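Local atomic coordinates of disulfide bond forming protein (DsbF) (Mycobacterium tuberculosis, PDB entry 3IOS), a protein that probably oxidises the thiols of reduced, unfolded secreted proteins to form their disulfide bonds, working through a thioredoxin-fold domain. Residues 19-24 against 33-38; 51-56 against 115-120; 74-79 against 106-111; 80-85 against 99-104. One frame throughout, in Å; residues are numbered along the deposited sequence.

In the fold
This chain is the thioredoxin-fold part of a longer secreted protein. From the N terminus, contact 1 closes first, a short loop holding the turn between strands 23-25 and 31-33. The other three come later and nest: contact 2 ties the start of helix 52-67 to the approach to strand 118-122, contact 3 lies within that loop and sets strand 72-77 against helix 106-110, and contact 4, innermost, joins helix 82-91 to the end of strand 98-101. Contacts 3 and 4 share the central sheet through neighbouring parallel strands. Contact 1 meets contact 3 where Q19 and F22 reach N110 and F111, whereas its nearest atoms stay about 7 Å from those of contact 2.

Contact 1 (19-24 against 33-38); sequences QLQFSA and HGESLL
L20 lies over the carbonyl of G34. Its CB is 3.7 Å from G34 O, and CG lies only a little farther from the same oxygen. At the tip the branches part: CD1 reaches L38, 3.9 Å from L38 N, while CD2 turns to L37 CD1 at 4.2 Å, a branched apolar end suited to a buried place between two leucines. F22 works with its ring and its carbonyl. G34 CA sits over one ring face in a CH-pi contact, 3.9 Å from the centroid; with the F22 ring and L20 O this close there is no space for a CB, which suits a glycine. F22 O takes the G34 N-H at 2.8 Å, nearly straight (168°). E35 bends at chi2 (89°), and its carboxylate comes back to the Q21 backbone: OE1 lies 3.5 Å from Q21 CA, and one water links it to Q21 NE2. A second water gathers F22 O, E35 OE2 and H33 ND1. S23 and H33 form a non-hydrogen-bonded antiparallel pair. This is the open end of the small hairpin of strands 23-25 and 31-33, which precedes the thioredoxin core as in TlpA-like members of the family.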
loop_
_atom_site.group_PDB
_atom_site.type_symbol
_atom_site.label_atom_id
_atom_site.label_comp_id
_atom_site.label_asym_id
_atom_site.label_seq_id
_atom_site.Cartn_x
_atom_site.Cartn_y
_atom_site.Cartn_z
ATOM N N GLN A 19 -6.516 2.511 -13.225
ATOM C CA GLN A 19 -5.999 1.870 -12.026
ATOM C C GLN A 19 -6.242 2.682 -10.753
ATOM O O GLN A 19 -6.306 2.128 -9.661
ATOM C CB GLN A 19 -4.495 1.606 -12.168
ATOM C CG GLN A 19 -4.100 0.627 -13.272
ATOM C CD GLN A 19 -3.774 1.297 -14.592
ATOM O OE1 GLN A 19 -3.177 0.682 -15.481
ATOM N NE2 GLN A 19 -4.165 2.556 -14.736
ATOM N N LEU A 20 -6.376 3.997 -10.887
ATOM C CA LEU A 20 -6.597 4.838 -9.715
ATOM C C LEU A 20 -8.068 5.135 -9.465
ATOM O O LEU A 20 -8.417 5.829 -8.515
ATOM C CB LEU A 20 -5.830 6.155 -9.860
ATOM C CG LEU A 20 -4.304 6.028 -9.897
ATOM C CD1 LEU A 20 -3.681 7.413 -9.949
ATOM C CD2 LEU A 20 -3.825 5.279 -8.660
ATOM N N GLN A 21 -8.936 4.604 -10.315
ATOM C CA GLN A 21 -10.357 4.851 -10.152
ATOM C C GLN A 21 -11.001 3.872 -9.189
ATOM O O GLN A 21 -11.654 2.911 -9.593
ATOM C CB GLN A 21 -11.050 4.814 -11.513
ATOM C CG GLN A 21 -10.581 5.934 -12.434
ATOM C CD GLN A 21 -11.328 5.973 -13.752
ATOM O OE1 GLN A 21 -11.137 5.118 -14.617
ATOM N NE2 GLN A 21 -12.192 6.971 -13.908
ATOM N N PHE A 22 -10.799 4.133 -7.904
ATOM C CA PHE A 22 -11.352 3.302 -6.844
ATOM C C PHE A 22 -11.466 4.130 -5.573
ATOM O O PHE A 22 -10.794 5.149 -5.421
ATOM C CB PHE A 22 -10.454 2.076 -6.609
ATOM C CG PHE A 22 -9.133 2.393 -5.948
ATOM C CD1 PHE A 22 -9.040 2.519 -4.566
ATOM C CD2 PHE A 22 -7.980 2.558 -6.713
ATOM C CE1 PHE A 22 -7.820 2.809 -3.952
ATOM C CE2 PHE A 22 -6.753 2.850 -6.107
ATOM C CZ PHE A 22 -6.677 2.972 -4.723
ATOM N N SER A 23 -12.340 3.704 -4.672
ATOM C CA SER A 23 -12.514 4.394 -3.405
ATOM C C SER A 23 -12.382 3.335 -2.319
ATOM O O SER A 23 -12.457 2.142 -2.606
ATOM C CB SER A 23 -13.887 5.065 -3.338
ATOM O OG SER A 23 -14.918 4.125 -3.563
ATOM N N ALA A 24 -12.175 3.770 -1.084
ATOM C CA ALA A 24 -12.029 2.836 0.022
ATOM C C ALA A 24 -12.152 3.557 1.354
ATOM O O ALA A 24 -12.276 4.778 1.398
ATOM C CB ALA A 24 -10.674 2.129 -0.071
ATOM N N HIS A 33 -9.727 8.214 -1.787
ATOM C CA HIS A 33 -9.942 8.172 -3.221
ATOM C C HIS A 33 -8.638 7.889 -3.944
ATOM O O HIS A 33 -7.654 8.604 -3.759
ATOM C CB HIS A 33 -10.519 9.507 -3.694
ATOM C CG HIS A 33 -11.860 9.815 -3.109
ATOM N ND1 HIS A 33 -13.008 9.160 -3.499
ATOM C CD2 HIS A 33 -12.230 10.678 -2.134
ATOM C CE1 HIS A 33 -14.028 9.606 -2.788
ATOM N NE2 HIS A 33 -13.583 10.528 -1.953
ATOM N N GLY A 34 -8.630 6.846 -4.766
ATOM C CA GLY A 34 -7.424 6.518 -5.501
ATOM C C GLY A 34 -6.948 7.672 -6.365
ATOM O O GLY A 34 -5.749 7.849 -6.588
ATOM N N GLU A 35 -7.887 8.476 -6.848
ATOM C CA GLU A 35 -7.526 9.598 -7.706
ATOM C C GLU A 35 -6.668 10.642 -6.986
ATOM O O GLU A 35 -6.013 11.470 -7.627
ATOM C CB GLU A 35 -8.788 10.252 -8.277
ATOM C CG GLU A 35 -9.628 9.349 -9.188
ATOM C CD GLU A 35 -10.677 8.531 -8.443
ATOM O OE1 GLU A 35 -11.574 7.969 -9.112
ATOM O OE2 GLU A 35 -10.615 8.443 -7.198
ATOM N N SER A 36 -6.666 10.601 -5.657
ATOM C CA SER A 36 -5.877 11.545 -4.874
ATOM C C SER A 36 -4.385 11.262 -5.044
ATOM O O SER A 36 -3.543 12.048 -4.606
ATOM C CB SER A 36 -6.253 11.458 -3.389
ATOM O OG SER A 36 -5.810 10.239 -2.821
ATOM N N LEU A 37 -4.059 10.139 -5.681
ATOM C CA LEU A 37 -2.662 9.776 -5.907
ATOM C C LEU A 37 -2.143 10.277 -7.251
ATOM O O LEU A 37 -0.941 10.234 -7.505
ATOM C CB LEU A 37 -2.484 8.253 -5.844
ATOM C CG LEU A 37 -2.911 7.547 -4.560
ATOM C CD1 LEU A 37 -2.641 6.062 -4.707
ATOM C CD2 LEU A 37 -2.162 8.109 -3.358
ATOM N N LEU A 38 -3.038 10.750 -8.112
ATOM C CA LEU A 38 -2.625 11.242 -9.427
ATOM C C LEU A 38 -1.755 12.495 -9.340
ATOM O O LEU A 38 -2.091 13.451 -8.639
ATOM C CB LEU A 38 -3.845 11.549 -10.298
ATOM C CG LEU A 38 -3.501 11.988 -11.725
ATOM C CD1 LEU A 38 -2.826 10.834 -12.454
ATOM C CD2 LEU A 38 -4.750 12.427 -12.458
HETATM O O HOH W 1 -12.575 8.561 -11.579
HETATM O O HOH W 2 -12.694 7.481 -5.800
#

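Contact 2 (51-56 against 115-120); sequences CPTCQG and QQPAYA
P117, Q116 and C51 carry most of this contact, in which a loop meets the start of a helix. The peptide bond before P117 is cis, and the P117 ring faces the helix start: CG lies 3.8 Å from T53 CG2, the two side chains crossing at about a right angle, and CB is likewise 3.8 Å from C54 SG. A rigid, apolar ring suits this place, where it offers CG to a methyl and CB to a sulfur.

Q116 supplies the polar part. Its CG stands between the backbone N and the carbonyl carbon (chi1 74°). In the cysteine conformers described here this CG is 3.6 Å from each sulfur, C51 SG and C54 SG, and the bend at chi2 (-54°) turns CD toward C51. NE2 then donates to C51 SG at 3.3 Å with an N-H...S angle of 155°, the sulfur lying close to the amide plane.

C51 has its SG anti to the backbone N, and this brings the sulfur beside the first turn of the helix, where C51, as N-cap, also accepts a weak bond from C54 N at 3.7 Å. The two sulfurs stand 3.7 Å apart, C51 SG to C54 SG, a separation for unbonded thiols; both cysteines have a second modelled conformer, in keeping with a crystal of mixed redox state. C51 and C54 also form a disulfide, seen in a structure of this protein. A CxxC pair at a helix start faced by a cis-proline loop is the hallmark of the thioredoxin-fold redox site.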
loop_
_atom_site.group_PDB
_atom_site.type_symbol
_atom_site.label_atom_id
_atom_site.label_comp_id
_atom_site.label_asym_id
_atom_site.label_seq_id
_atom_site.Cartn_x
_atom_site.Cartn_y
_atom_site.Cartn_z
ATOM N N CYS A 51 -0.167 -12.808 7.466
ATOM C CA CYS A 51 0.942 -13.188 6.637
ATOM C C CYS A 51 2.296 -12.894 7.295
ATOM O O CYS A 51 2.653 -11.717 7.525
ATOM C CB CYS A 51 0.712 -12.324 5.329
ATOM S SG CYS A 51 2.002 -12.887 4.086
ATOM N N PRO A 52 3.043 -13.939 7.577
ATOM C CA PRO A 52 4.354 -13.789 8.172
ATOM C C PRO A 52 5.328 -12.964 7.383
ATOM O O PRO A 52 6.168 -12.269 7.957
ATOM C CB PRO A 52 4.803 -15.241 8.371
ATOM C CG PRO A 52 4.127 -15.957 7.249
ATOM C CD PRO A 52 2.747 -15.348 7.261
ATOM N N THR A 53 5.220 -13.042 6.068
ATOM C CA THR A 53 6.098 -12.265 5.207
ATOM C C THR A 53 5.748 -10.786 5.355
ATOM O O THR A 53 6.638 -9.938 5.429
ATOM C CB THR A 53 5.963 -12.697 3.736
ATOM O OG1 THR A 53 6.306 -14.084 3.618
ATOM C CG2 THR A 53 6.885 -11.881 2.847
ATOM N N CYS A 54 4.455 -10.470 5.404
ATOM C CA CYS A 54 4.043 -9.079 5.577
ATOM C C CYS A 54 4.455 -8.552 6.933
ATOM O O CYS A 54 4.823 -7.388 7.070
ATOM C CB CYS A 54 2.537 -8.939 5.435
ATOM S SG CYS A 54 1.955 -9.208 3.737
ATOM N N GLN A 55 4.380 -9.413 7.938
ATOM C CA GLN A 55 4.771 -9.027 9.282
ATOM C C GLN A 55 6.256 -8.686 9.263
ATOM O O GLN A 55 6.695 -7.733 9.907
ATOM C CB GLN A 55 4.490 -10.176 10.255
ATOM C CG GLN A 55 3.004 -10.441 10.449
ATOM C CD GLN A 55 2.715 -11.785 11.089
ATOM O OE1 GLN A 55 3.612 -12.447 11.612
ATOM N NE2 GLN A 55 1.451 -12.195 11.050
ATOM N N GLY A 56 7.020 -9.453 8.494
ATOM C CA GLY A 56 8.447 -9.206 8.402
ATOM C C GLY A 56 8.802 -7.967 7.603
ATOM O O GLY A 56 9.774 -7.279 7.912
ATOM N N GLN A 115 -2.686 -12.362 -4.172
ATOM C CA GLN A 115 -1.870 -12.857 -3.072
ATOM C C GLN A 115 -0.880 -11.816 -2.566
ATOM O O GLN A 115 -0.311 -11.051 -3.340
ATOM C CB GLN A 115 -1.097 -14.101 -3.507
ATOM C CG GLN A 115 -1.970 -15.246 -3.978
ATOM C CD GLN A 115 -1.151 -16.398 -4.526
ATOM O OE1 GLN A 115 -0.341 -16.993 -3.814
ATOM N NE2 GLN A 115 -1.357 -16.719 -5.800
ATOM N N GLN A 116 -0.674 -11.801 -1.258
ATOM C CA GLN A 116 0.262 -10.867 -0.657
ATOM C C GLN A 116 1.569 -11.604 -0.397
ATOM O O GLN A 116 1.597 -12.831 -0.330
ATOM C CB GLN A 116 -0.293 -10.326 0.662
ATOM C CG GLN A 116 -0.252 -11.313 1.817
ATOM C CD GLN A 116 -0.930 -12.626 1.486
ATOM O OE1 GLN A 116 -2.002 -12.645 0.881
ATOM N NE2 GLN A 116 -0.313 -13.731 1.889
ATOM N N PRO A 117 2.672 -10.859 -0.264
ATOM C CA PRO A 117 2.650 -9.401 -0.362
ATOM C C PRO A 117 2.781 -8.949 -1.810
ATOM O O PRO A 117 3.183 -9.722 -2.682
ATOM C CB PRO A 117 3.850 -8.990 0.479
ATOM C CG PRO A 117 4.831 -10.074 0.166
ATOM C CD PRO A 117 3.983 -11.333 0.219
ATOM N N ALA A 118 2.417 -7.698 -2.059
ATOM C CA ALA A 118 2.524 -7.120 -3.389
ATOM C C ALA A 118 2.707 -5.622 -3.222
ATOM O O ALA A 118 2.371 -5.056 -2.176
ATOM C CB ALA A 118 1.276 -7.412 -4.210
ATOM N N TYR A 119 3.252 -4.991 -4.254
ATOM C CA TYR A 119 3.498 -3.557 -4.239
ATOM C C TYR A 119 3.070 -2.940 -5.561
ATOM O O TYR A 119 3.324 -3.507 -6.623
ATOM C CB TYR A 119 4.995 -3.288 -4.039
ATOM C CG TYR A 119 5.531 -3.726 -2.704
ATOM C CD1 TYR A 119 5.653 -2.819 -1.655
ATOM C CD2 TYR A 119 5.880 -5.056 -2.473
ATOM C CE1 TYR A 119 6.109 -3.220 -0.407
ATOM C CE2 TYR A 119 6.333 -5.472 -1.224
ATOM C CZ TYR A 119 6.444 -4.544 -0.196
ATOM O OH TYR A 119 6.889 -4.937 1.044
ATOM N N ALA A 120 2.403 -1.793 -5.502
ATOM C CA ALA A 120 2.014 -1.107 -6.726
ATOM C C ALA A 120 2.744 0.223 -6.703
ATOM O O ALA A 120 2.577 1.013 -5.773
ATOM C CB ALA A 120 0.512 -0.892 -6.777
#

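Contact 3 (74-79 against 106-111); sequences VGVAGL and SVWANF
W108 and V76 meet because of their first torsions. In W108 CG stands anti to the carbonyl carbon (chi1 -82°), on the side facing strand 72-77, and in V76 CG1 stands anti to the backbone N (chi1 -172°), where it fits between two residues of the helix. That methyl touches W108 CD1 at 3.5 Å and V107 CG1 at the same 3.5 Å, the latter tighter than ordinary carbon contact. A compact valine suits the spot, its single methyl CG1 wedged against both helix residues. The indole N-H is satisfied by the strand: W108 NE1 donates to V76 O at 3.0 Å, the oxygen near the ring plane but the donor well above the carbonyl plane. Farther along the ring, G78 CA rests 3.5 Å above one face of W108, toward its rim, where a side chain would clash with the ring. L79 closes the outer end, its CD1 3.7 Å from W108 CZ3. The axes of helix 106-110 and the 74-77 part of the strand approach to 9.0 Å at 111°; the D102 carboxylate accepts from the N-H groups of V107 and W108, F46 of strand 42-47 meets the indole edge-to-face, and L44 and F46 pack against V76.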
loop_
_atom_site.group_PDB
_atom_site.type_symbol
_atom_site.label_atom_id
_atom_site.label_comp_id
_atom_site.label_asym_id
_atom_site.label_seq_id
_atom_site.Cartn_x
_atom_site.Cartn_y
_atom_site.Cartn_z
ATOM N N VAL A 74 0.531 3.859 0.830
ATOM C CA VAL A 74 -0.813 3.435 1.181
ATOM C C VAL A 74 -0.825 1.935 1.402
ATOM O O VAL A 74 -0.543 1.161 0.482
ATOM C CB VAL A 74 -1.829 3.764 0.062
ATOM C CG1 VAL A 74 -3.239 3.349 0.494
ATOM C CG2 VAL A 74 -1.792 5.240 -0.266
ATOM N N GLY A 75 -1.130 1.526 2.628
ATOM C CA GLY A 75 -1.211 0.110 2.923
ATOM C C GLY A 75 -2.600 -0.329 2.510
ATOM O O GLY A 75 -3.553 0.435 2.671
ATOM N N VAL A 76 -2.720 -1.523 1.944
ATOM C CA VAL A 76 -4.017 -2.039 1.514
ATOM C C VAL A 76 -4.187 -3.415 2.144
ATOM O O VAL A 76 -3.734 -4.415 1.601
ATOM C CB VAL A 76 -4.093 -2.162 -0.028
ATOM C CG1 VAL A 76 -5.522 -2.508 -0.449
ATOM C CG2 VAL A 76 -3.641 -0.851 -0.682
ATOM N N ALA A 77 -4.838 -3.451 3.303
ATOM C CA ALA A 77 -5.045 -4.695 4.033
ATOM C C ALA A 77 -6.224 -5.482 3.496
ATOM O O ALA A 77 -7.293 -4.928 3.250
ATOM C CB ALA A 77 -5.248 -4.402 5.506
ATOM N N GLY A 78 -6.023 -6.781 3.324
ATOM C CA GLY A 78 -7.088 -7.625 2.828
ATOM C C GLY A 78 -7.059 -9.017 3.428
ATOM O O GLY A 78 -6.189 -9.346 4.238
ATOM N N LEU A 79 -8.044 -9.820 3.038
ATOM C CA LEU A 79 -8.164 -11.209 3.470
ATOM C C LEU A 79 -8.341 -11.415 4.970
ATOM O O LEU A 79 -7.838 -12.386 5.534
ATOM C CB LEU A 79 -6.953 -12.008 2.975
ATOM C CG LEU A 79 -6.705 -11.935 1.465
ATOM C CD1 LEU A 79 -5.582 -12.887 1.082
ATOM C CD2 LEU A 79 -7.982 -12.294 0.713
ATOM N N SER A 106 -12.157 -5.119 -3.056
ATOM C CA SER A 106 -12.244 -4.342 -4.286
ATOM C C SER A 106 -10.937 -3.651 -4.677
ATOM O O SER A 106 -10.626 -3.539 -5.865
ATOM C CB SER A 106 -13.382 -3.315 -4.196
ATOM O OG SER A 106 -13.223 -2.423 -3.111
ATOM N N VAL A 107 -10.164 -3.191 -3.698
ATOM C CA VAL A 107 -8.911 -2.524 -4.032
ATOM C C VAL A 107 -7.898 -3.531 -4.570
ATOM O O VAL A 107 -7.220 -3.264 -5.558
ATOM C CB VAL A 107 -8.323 -1.763 -2.816
ATOM C CG1 VAL A 107 -7.035 -1.050 -3.224
ATOM C CG2 VAL A 107 -9.338 -0.748 -2.300
ATOM N N TRP A 108 -7.787 -4.693 -3.929
ATOM C CA TRP A 108 -6.870 -5.712 -4.417
ATOM C C TRP A 108 -7.262 -6.101 -5.839
ATOM O O TRP A 108 -6.410 -6.239 -6.717
ATOM C CB TRP A 108 -6.923 -6.961 -3.538
ATOM C CG TRP A 108 -6.110 -6.875 -2.290
ATOM C CD1 TRP A 108 -5.950 -5.786 -1.485
ATOM C CD2 TRP A 108 -5.405 -7.948 -1.662
ATOM N NE1 TRP A 108 -5.192 -6.115 -0.384
ATOM C CE2 TRP A 108 -4.848 -7.439 -0.467
ATOM C CE3 TRP A 108 -5.199 -9.295 -1.987
ATOM C CZ2 TRP A 108 -4.092 -8.231 0.404
ATOM C CZ3 TRP A 108 -4.446 -10.084 -1.120
ATOM C CH2 TRP A 108 -3.906 -9.547 0.063
ATOM N N ALA A 109 -8.563 -6.278 -6.058
ATOM C CA ALA A 109 -9.066 -6.668 -7.370
ATOM C C ALA A 109 -8.694 -5.636 -8.426
ATOM O O ALA A 109 -8.312 -5.979 -9.546
ATOM C CB ALA A 109 -10.576 -6.839 -7.313
ATOM N N ASN A 110 -8.800 -4.368 -8.052
ATOM C CA ASN A 110 -8.485 -3.273 -8.955
ATOM C C ASN A 110 -7.045 -3.302 -9.462
ATOM O O ASN A 110 -6.755 -2.798 -10.548
ATOM C CB ASN A 110 -8.748 -1.939 -8.264
ATOM C CG ASN A 110 -8.457 -0.762 -9.160
ATOM O OD1 ASN A 110 -9.204 -0.480 -10.078
ATOM N ND2 ASN A 110 -7.348 -0.082 -8.910
ATOM N N PHE A 111 -6.145 -3.891 -8.684
ATOM C CA PHE A 111 -4.742 -3.961 -9.070
ATOM C C PHE A 111 -4.318 -5.361 -9.486
ATOM O O PHE A 111 -3.133 -5.628 -9.692
ATOM C CB PHE A 111 -3.863 -3.472 -7.916
ATOM C CG PHE A 111 -3.887 -1.981 -7.725
ATOM C CD1 PHE A 111 -3.036 -1.161 -8.463
ATOM C CD2 PHE A 111 -4.763 -1.396 -6.819
ATOM C CE1 PHE A 111 -3.059 0.223 -8.302
ATOM C CE2 PHE A 111 -4.796 -0.008 -6.648
ATOM C CZ PHE A 111 -3.939 0.800 -7.393
#

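Contact 4 (80-85 against 99-104); sequences DQVPAM and QLADTD
M85 reaches from helix 82-91 to A101 and T103, and this buried side chain makes the closely packed half of the contact. Its chi2 (175°) carries SD out toward the A101 methyl, 3.8 Å from A101 CB, with A101 CA only slightly farther. The equally extended chi3 (172°) sends CE on toward the turn after the strand, 4.0 Å from T103 CG2. An unbranched thioether can lie close against the strand, and the small methyl of A101, pointing at the helix, lets it do so. Both segments belong to a beta-alpha-beta unit of the thioredoxin fold: strand 72-77 leads into helix 82-91, which returns the chain to strand 98-101, parallel to the first and at the edge of the sheet.

Toward solvent the contact thins to scattered touches between single atoms. V82 CG2 comes no nearer than 4.4 Å to A101 CB, and Q81, folded back at chi2, brings NE2 to 4.0 Å from T103 CG2, crossing it at about a right angle. The exception is the same T103 methyl, whose CG2 is 3.6 Å from D80 O; no hydrogen bond spans the two segments. D80 is occupied within its own segment, OD2 accepting from Q81 N at 2.7 Å just ahead of the helix. On the other segment the D102 CB points away from residues 80-85, and its carboxylate serves the start of helix 106-110.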
loop_
_atom_site.group_PDB
_atom_site.type_symbol
_atom_site.label_atom_id
_atom_site.label_comp_id
_atom_site.label_asym_id
_atom_site.label_seq_id
_atom_site.Cartn_x
_atom_site.Cartn_y
_atom_site.Cartn_z
ATOM N N ASP A 80 -9.054 -10.500 5.609
ATOM C CA ASP A 80 -9.310 -10.598 7.039
ATOM C C ASP A 80 -10.262 -9.479 7.424
ATOM O O ASP A 80 -10.720 -8.733 6.557
ATOM C CB ASP A 80 -7.997 -10.493 7.819
ATOM C CG ASP A 80 -8.034 -11.263 9.126
ATOM O OD1 ASP A 80 -6.952 -11.605 9.647
ATOM O OD2 ASP A 80 -9.145 -11.521 9.636
ATOM N N GLN A 81 -10.569 -9.368 8.711
ATOM C CA GLN A 81 -11.470 -8.328 9.184
ATOM C C GLN A 81 -10.696 -7.234 9.913
ATOM O O GLN A 81 -9.516 -7.394 10.229
ATOM C CB GLN A 81 -12.537 -8.935 10.100
ATOM C CG GLN A 81 -13.353 -10.031 9.420
ATOM C CD GLN A 81 -14.189 -9.515 8.258
ATOM O OE1 GLN A 81 -14.540 -10.269 7.349
ATOM N NE2 GLN A 81 -14.524 -8.228 8.290
ATOM N N VAL A 82 -11.372 -6.121 10.174
ATOM C CA VAL A 82 -10.767 -4.971 10.831
ATOM C C VAL A 82 -9.961 -5.243 12.104
ATOM O O VAL A 82 -8.833 -4.770 12.235
ATOM C CB VAL A 82 -11.841 -3.892 11.130
ATOM C CG1 VAL A 82 -11.240 -2.761 11.954
ATOM C CG2 VAL A 82 -12.393 -3.345 9.822
ATOM N N PRO A 83 -10.523 -5.998 13.062
ATOM C CA PRO A 83 -9.783 -6.278 14.297
ATOM C C PRO A 83 -8.377 -6.822 14.057
ATOM O O PRO A 83 -7.422 -6.399 14.703
ATOM C CB PRO A 83 -10.679 -7.287 15.013
ATOM C CG PRO A 83 -12.051 -6.859 14.591
ATOM C CD PRO A 83 -11.867 -6.603 13.109
ATOM N N ALA A 84 -8.260 -7.765 13.128
ATOM C CA ALA A 84 -6.963 -8.363 12.815
ATOM C C ALA A 84 -6.050 -7.316 12.188
ATOM O O ALA A 84 -4.845 -7.295 12.436
ATOM C CB ALA A 84 -7.146 -9.541 11.869
ATOM N N MET A 85 -6.631 -6.444 11.374
ATOM C CA MET A 85 -5.860 -5.387 10.734
ATOM C C MET A 85 -5.322 -4.415 11.782
ATOM O O MET A 85 -4.171 -3.997 11.716
ATOM C CB MET A 85 -6.735 -4.655 9.723
ATOM C CG MET A 85 -7.264 -5.571 8.644
ATOM S SD MET A 85 -8.409 -4.759 7.529
ATOM C CE MET A 85 -8.615 -5.988 6.339
ATOM N N GLN A 99 -3.708 3.475 5.856
ATOM C CA GLN A 99 -3.980 2.040 5.803
ATOM C C GLN A 99 -5.437 1.840 5.370
ATOM O O GLN A 99 -6.353 2.350 6.013
ATOM C CB GLN A 99 -3.774 1.394 7.178
ATOM C CG GLN A 99 -2.357 1.453 7.717
ATOM C CD GLN A 99 -1.378 0.672 6.875
ATOM O OE1 GLN A 99 -1.767 -0.187 6.075
ATOM N NE2 GLN A 99 -0.092 0.955 7.054
ATOM N N LEU A 100 -5.650 1.108 4.280
ATOM C CA LEU A 100 -7.005 0.847 3.795
ATOM C C LEU A 100 -7.490 -0.524 4.238
ATOM O O LEU A 100 -6.762 -1.515 4.145
ATOM C CB LEU A 100 -7.060 0.905 2.266
ATOM C CG LEU A 100 -6.493 2.163 1.614
ATOM C CD1 LEU A 100 -6.709 2.090 0.115
ATOM C CD2 LEU A 100 -7.159 3.390 2.198
ATOM N N ALA A 101 -8.729 -0.581 4.717
ATOM C CA ALA A 101 -9.317 -1.848 5.149
ATOM C C ALA A 101 -10.130 -2.389 3.975
ATOM O O ALA A 101 -11.326 -2.116 3.861
ATOM C CB ALA A 101 -10.212 -1.623 6.360
ATOM N N ASP A 102 -9.473 -3.155 3.109
ATOM C CA ASP A 102 -10.099 -3.709 1.909
ATOM C C ASP A 102 -10.811 -5.036 2.166
ATOM O O ASP A 102 -10.502 -6.052 1.542
ATOM C CB ASP A 102 -9.030 -3.871 0.814
ATOM C CG ASP A 102 -9.619 -4.216 -0.542
ATOM O OD1 ASP A 102 -10.669 -3.637 -0.897
ATOM O OD2 ASP A 102 -9.026 -5.050 -1.257
ATOM N N THR A 103 -11.780 -5.010 3.076
ATOM C CA THR A 103 -12.525 -6.210 3.428
ATOM C C THR A 103 -13.357 -6.779 2.284
ATOM O O THR A 103 -13.577 -7.990 2.223
ATOM C CB THR A 103 -13.440 -5.966 4.649
ATOM O OG1 THR A 103 -14.297 -4.846 4.400
ATOM C CG2 THR A 103 -12.604 -5.695 5.888
ATOM N N ASP A 104 -13.825 -5.927 1.375
ATOM C CA ASP A 104 -14.609 -6.434 0.254
ATOM C C ASP A 104 -13.695 -6.832 -0.898
ATOM O O ASP A 104 -14.149 -7.315 -1.932
ATOM C CB ASP A 104 -15.665 -5.408 -0.204
ATOM C CG ASP A 104 -15.065 -4.157 -0.820
ATOM O OD1 ASP A 104 -15.854 -3.258 -1.184
ATOM O OD2 ASP A 104 -13.828 -4.063 -0.949
#